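Side-chain contact in nicastrin (Dictyostelium purpureum, PDB 4R12), which probably serves as an essential, substrate-recruiting subunit of gamma-secretase, the complex that cleaves membrane proteins such as Notch within the bilayer: residues Ser425-Asn428 with Asp429-Ile433. Residues are numbered along the deposited sequence; the frame is centred on the assembly and turned at random.
Sequences STLN and DIVYI
Ile430, Val431 and Tyr432 each donate a backbone N-H to the carbonyl four residues earlier, Thr426, Leu427 and Asn428 respectively, with N-H...O angles of 164-169°, the i to i+4 pattern of an alpha-helix. Val431 N to Leu427 O measures 2.9 Å, and Tyr432 N to Asn428 O 2.8 Å. One residue earlier in the series a water stands between the two groups: it donates to Ser425 O at 2.6 Å and accepts from Asp429 N at 2.9 Å, bridging the preceding i to i+4 pair. The side chains of Thr426 and Ile430 run side by side in the same direction, and the terminal CD1 of Ile430 lies 3.7 Å from Thr426 OG1. That methyl reaches back because CG1 is anti to the carbonyl carbon (chi1 -67°) and the chain then extends; OG1 itself bonds to Leu423 O. Leu427 and Val431 meet at an oblique angle, methyl against methyl, with CD1 3.8 Å from CG2. Both pairs face helix 234-252, touching Phe239, Thr243 and Val247. Asp429 turns elsewhere, its carboxylate oxygens accepting from Thr369 and Tyr365. This part of helix 427-441, in the large lobe, combines two kinds of contact: apolar branches pack between successive turns and against helix 234-252, while a water links Ser425 O to Asp429 N and two hydroxyls hold the carboxylate, probably stabilising its negative charge.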
loop_
_atom_site.group_PDB
_atom_site.type_symbol
_atom_site.label_atom_id
_atom_site.label_comp_id
_atom_site.label_asym_id
_atom_site.label_seq_id
_atom_site.Cartn_x
_atom_site.Cartn_y
_atom_site.Cartn_z
ATOM N N SER A 425 19.129 8.674 -3.537
ATOM C CA SER A 425 20.399 9.080 -2.952
ATOM C C SER A 425 20.365 9.228 -1.420
ATOM O O SER A 425 21.422 9.288 -0.780
ATOM C CB SER A 425 20.869 10.395 -3.585
ATOM O OG SER A 425 19.976 11.453 -3.273
ATOM N N THR A 426 19.173 9.287 -0.827
ATOM C CA THR A 426 19.077 9.389 0.638
ATOM C C THR A 426 18.909 8.034 1.326
ATOM O O THR A 426 18.995 7.952 2.551
ATOM C CB THR A 426 17.884 10.291 1.099
ATOM O OG1 THR A 426 16.641 9.717 0.666
ATOM C CG2 THR A 426 18.010 11.721 0.564
ATOM N N LEU A 427 18.666 6.976 0.556
ATOM C CA LEU A 427 18.294 5.696 1.150
ATOM C C LEU A 427 19.376 5.094 2.069
ATOM O O LEU A 427 19.071 4.664 3.184
ATOM C CB LEU A 427 17.924 4.693 0.041
ATOM C CG LEU A 427 17.481 3.307 0.478
ATOM C CD1 LEU A 427 16.317 3.385 1.446
ATOM C CD2 LEU A 427 17.076 2.515 -0.785
ATOM N N ASN A 428 20.628 5.073 1.619
ATOM C CA ASN A 428 21.706 4.507 2.433
ATOM C C ASN A 428 21.814 5.192 3.806
ATOM O O ASN A 428 21.864 4.528 4.848
ATOM C CB ASN A 428 23.040 4.618 1.695
ATOM C CG ASN A 428 23.173 3.605 0.549
ATOM O OD1 ASN A 428 22.287 2.788 0.309
ATOM N ND2 ASN A 428 24.299 3.663 -0.156
ATOM N N ASP A 429 21.831 6.521 3.782
ATOM C CA ASP A 429 21.866 7.326 5.003
ATOM C C ASP A 429 20.690 7.021 5.927
ATOM O O ASP A 429 20.883 6.820 7.129
ATOM C CB ASP A 429 21.900 8.820 4.659
ATOM C CG ASP A 429 23.316 9.320 4.388
ATOM O OD1 ASP A 429 24.266 8.568 4.684
ATOM O OD2 ASP A 429 23.477 10.459 3.907
ATOM N N ILE A 430 19.474 6.965 5.375
ATOM C CA ILE A 430 18.309 6.686 6.198
ATOM C C ILE A 430 18.387 5.270 6.801
ATOM O O ILE A 430 18.104 5.086 7.997
ATOM C CB ILE A 430 17.002 6.892 5.380
ATOM C CG1 ILE A 430 16.857 8.384 5.034
ATOM C CG2 ILE A 430 15.778 6.400 6.158
ATOM C CD1 ILE A 430 15.706 8.717 4.061
ATOM N N VAL A 431 18.798 4.276 6.001
ATOM C CA VAL A 431 18.949 2.923 6.537
ATOM C C VAL A 431 20.017 2.890 7.641
ATOM O O VAL A 431 19.806 2.302 8.714
ATOM C CB VAL A 431 19.312 1.900 5.443
ATOM C CG1 VAL A 431 19.558 0.514 6.053
ATOM C CG2 VAL A 431 18.191 1.831 4.400
ATOM N N TYR A 432 21.146 3.535 7.391
ATOM C CA TYR A 432 22.201 3.586 8.401
ATOM C C TYR A 432 21.732 4.260 9.684
ATOM O O TYR A 432 21.925 3.732 10.794
ATOM C CB TYR A 432 23.444 4.311 7.877
ATOM C CG TYR A 432 24.485 4.431 8.971
ATOM C CD1 TYR A 432 25.216 3.316 9.369
ATOM C CD2 TYR A 432 24.696 5.637 9.649
ATOM C CE1 TYR A 432 26.163 3.393 10.385
ATOM C CE2 TYR A 432 25.641 5.721 10.676
ATOM C CZ TYR A 432 26.367 4.590 11.041
ATOM O OH TYR A 432 27.301 4.635 12.052
ATOM N N ILE A 433 21.117 5.431 9.539
ATOM C CA ILE A 433 20.688 6.179 10.709
ATOM C C ILE A 433 19.622 5.399 11.483
ATOM O O ILE A 433 19.716 5.279 12.702
ATOM C CB ILE A 433 20.171 7.581 10.307
ATOM C CG1 ILE A 433 21.335 8.410 9.758
ATOM C CG2 ILE A 433 19.526 8.287 11.495
ATOM C CD1 ILE A 433 20.908 9.632 8.954
HETATM O O HOH W 1 22.406 8.142 1.392
#